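Bifunctional enzyme cysn/cysc (PDB 4BZP) phosphorylates adenosine 5'-phosphosulfate at its 3' position with ATP, as the APS kinase part of a bifunctional enzyme of sulfate activation. Local coordinates at residues A[23-26]-A[27-31]. Numbering follows the deposited sequence. Where two conformers were deposited one is given.
Sequences MLVE and RKLLE
In the conformer described, Arg27 folds back along the helix onto Met23 and Leu24, one turn earlier; both Arg27 and Met23 have a second conformer, so the tip contacts are less certain. Its CB lies 3.7 Å from Leu24 O. CG, placed beside the backbone N (chi1 -69°), comes within 3.4 Å of Met23 O. The chain then bends at chi3 (-68°), and NE passes CD1 of Leu24; the two side chains cross at about a right angle. The guanidinium lays one face over Met23 O and Leu24 CA. At its tip, NH1 reaches CB of Met23 at 3.5 Å, while NH2 sits near CA of Leu24. A water donates to Met23 O and, at 2.7 Å, to Glu26 OE1; its bond from Arg27 NH1 is weak. Met23 O also accepts the Arg27 N-H, an i to i+4 bond of helix 18-31. Glu26 OE2 accepts a hydrogen bond from Val38 N on strand 36-38.

Elsewhere, Val25 CG1 packs on Leu29 CD1 at 3.7 Å, the two side chains pointing the same way. Glu26 CG lies against Leu30 CD1. Lys28 runs past Leu24, its CE 3.9 Å from Leu24 CG, to a salt bridge with Asp162.

This helix follows the P-loop. Val25 and Leu29 face the sheet. Glu26 OE1 and Arg27 NH1 stay 5.9 Å apart, and the water between them holds Arg27 only weakly, so their charges probably attract from a distance.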
ATOM      1  N   MET A  23     -17.106  -0.235   8.213  1.00  6.59           N
ATOM      2  CA  MET A  23     -17.515  -1.499   7.590  0.50  7.11           C
ATOM      3  C   MET A  23     -18.885  -1.367   6.938  1.00  6.90           C
ATOM      4  O   MET A  23     -19.100  -1.939   5.885  1.00  6.79           O
ATOM      5  CB  MET A  23     -17.499  -2.649   8.600  0.50  8.61           C
ATOM      6  CG  MET A  23     -16.096  -2.961   9.127  0.50  9.69           C
ATOM      7  SD  MET A  23     -15.057  -3.697   7.867  0.50 12.88           S
ATOM      8  CE  MET A  23     -15.682  -5.349   7.617  0.50 12.34           C
ATOM      9  N   LEU A  24     -19.808  -0.650   7.582  1.00  6.23           N
ATOM     10  CA  LEU A  24     -21.140  -0.514   7.026  1.00  6.76           C
ATOM     11  C   LEU A  24     -21.135   0.417   5.835  1.00  6.82           C
ATOM     12  O   LEU A  24     -21.805   0.179   4.831  1.00  6.75           O
ATOM     13  CB  LEU A  24     -22.144  -0.063   8.077  1.00  6.48           C
ATOM     14  CG  LEU A  24     -23.590   0.025   7.533  1.00  6.66           C
ATOM     15  CD1 LEU A  24     -24.072  -1.237   6.851  1.00  7.26           C
ATOM     16  CD2 LEU A  24     -24.506   0.336   8.687  1.00  7.04           C
ATOM     17  N   VAL A  25     -20.355   1.483   5.868  1.00  6.49           N
ATOM     18  CA  VAL A  25     -20.185   2.321   4.691  1.00  6.37           C
ATOM     19  C   VAL A  25     -19.602   1.505   3.545  1.00  7.00           C
ATOM     20  O   VAL A  25     -20.085   1.598   2.417  1.00  7.84           O
ATOM     21  CB  VAL A  25     -19.288   3.551   4.971  1.00  6.23           C
ATOM     22  CG1 VAL A  25     -18.937   4.303   3.703  1.00  6.71           C
ATOM     23  CG2 VAL A  25     -19.920   4.494   5.963  1.00  6.11           C
ATOM     24  N   GLU A  26     -18.614   0.683   3.830  1.00  7.15           N
ATOM     25  CA  GLU A  26     -18.047  -0.160   2.767  1.00  7.96           C
ATOM     26  C   GLU A  26     -19.137  -1.019   2.152  1.00  9.23           C
ATOM     27  O   GLU A  26     -19.202  -1.088   0.923  1.00  9.05           O
ATOM     28  CB  GLU A  26     -16.932  -1.017   3.358  1.00  9.07           C
ATOM     29  CG  GLU A  26     -16.189  -1.859   2.298  1.00 11.26           C
ATOM     30  CD  GLU A  26     -15.235  -2.900   2.873  1.00 13.86           C
ATOM     31  OE1 GLU A  26     -15.561  -3.592   3.874  1.00 16.39           O
ATOM     32  OE2 GLU A  26     -14.072  -2.932   2.414  1.00 16.80           O
ATOM     33  N   ARG A  27     -19.944  -1.680   2.966  1.00  9.41           N
ATOM     34  CA  ARG A  27     -21.007  -2.549   2.439  0.50 10.05           C
ATOM     35  C   ARG A  27     -21.990  -1.745   1.625  1.00 10.43           C
ATOM     36  O   ARG A  27     -22.403  -2.190   0.524  1.00 11.76           O
ATOM     37  CB  ARG A  27     -21.698  -3.300   3.571  0.50 10.52           C
ATOM     38  CG  ARG A  27     -20.810  -4.352   4.232  0.50 10.82           C
ATOM     39  CD  ARG A  27     -21.472  -5.353   5.170  0.50 11.94           C
ATOM     40  NE  ARG A  27     -21.953  -4.705   6.384  0.50 12.98           N
ATOM     41  CZ  ARG A  27     -21.213  -4.524   7.479  0.50 12.37           C
ATOM     42  NH1 ARG A  27     -19.958  -4.947   7.504  0.50 13.75           N
ATOM     43  NH2 ARG A  27     -21.717  -3.922   8.508  0.50 11.58           N
ATOM     44  N   LYS A  28     -22.436  -0.607   2.153  1.00  9.08           N
ATOM     45  CA  LYS A  28     -23.425   0.220   1.428  1.00  9.75           C
ATOM     46  C   LYS A  28     -22.902   0.622   0.071  1.00 10.98           C
ATOM     47  O   LYS A  28     -23.645   0.602  -0.932  1.00 12.41           O
ATOM     48  CB  LYS A  28     -23.831   1.459   2.226  1.00  9.20           C
ATOM     49  CG  LYS A  28     -24.767   1.201   3.398  1.00  9.52           C
ATOM     50  CD  LYS A  28     -25.024   2.480   4.130  1.00 10.23           C
ATOM     51  CE  LYS A  28     -25.885   2.347   5.362  1.00 10.04           C
ATOM     52  NZ  LYS A  28     -27.285   1.995   4.940  1.00 10.14           N
ATOM     53  N   LEU A  29     -21.633   0.988  -0.027  1.00 10.51           N
ATOM     54  CA  LEU A  29     -21.024   1.408  -1.292  1.00 11.36           C
ATOM     55  C   LEU A  29     -20.800   0.234  -2.232  1.00 12.95           C
ATOM     56  O   LEU A  29     -21.077   0.342  -3.442  1.00 14.17           O
ATOM     57  CB  LEU A  29     -19.695   2.166  -0.989  1.00 12.12           C
ATOM     58  CG  LEU A  29     -19.791   3.531  -0.322  1.00 12.57           C
ATOM     59  CD1 LEU A  29     -18.427   4.134   0.039  1.00 13.72           C
ATOM     60  CD2 LEU A  29     -20.564   4.553  -1.156  1.00 14.14           C
ATOM     61  N   LEU A  30     -20.328  -0.874  -1.722  1.00 14.27           N
ATOM     62  CA  LEU A  30     -20.126  -2.083  -2.553  1.00 16.70           C
ATOM     63  C   LEU A  30     -21.468  -2.587  -3.082  1.00 19.00           C
ATOM     64  O   LEU A  30     -21.502  -3.021  -4.265  1.00 20.67           O
ATOM     65  CB  LEU A  30     -19.390  -3.150  -1.794  1.00 18.06           C
ATOM     66  CG  LEU A  30     -17.896  -2.903  -1.514  1.00 19.43           C
ATOM     67  CD1 LEU A  30     -17.384  -3.969  -0.557  1.00 20.84           C
ATOM     68  CD2 LEU A  30     -17.051  -2.848  -2.774  1.00 20.41           C
ATOM     69  N   GLU A  31     -22.568  -2.467  -2.323  1.00 19.49           N
ATOM     70  CA  GLU A  31     -23.924  -2.814  -2.833  1.00 21.12           C
ATOM     71  C   GLU A  31     -24.263  -1.999  -4.106  1.00 20.97           C
ATOM     72  O   GLU A  31     -25.034  -2.479  -4.969  1.00 24.18           O
ATOM     73  CB  GLU A  31     -25.043  -2.522  -1.811  1.00 22.09           C
ATOM     74  CG  GLU A  31     -25.205  -3.526  -0.666  1.00 23.12           C
ATOM     75  CD  GLU A  31     -26.157  -3.081   0.442  1.00 24.33           C
ATOM     76  OE1 GLU A  31     -26.784  -1.983   0.364  1.00 27.57           O
ATOM     77  OE2 GLU A  31     -26.273  -3.846   1.436  1.00 29.98           O
TER
HETATM   78  O   HOH W   1     -17.900  -4.258   5.021  1.00 21.82           O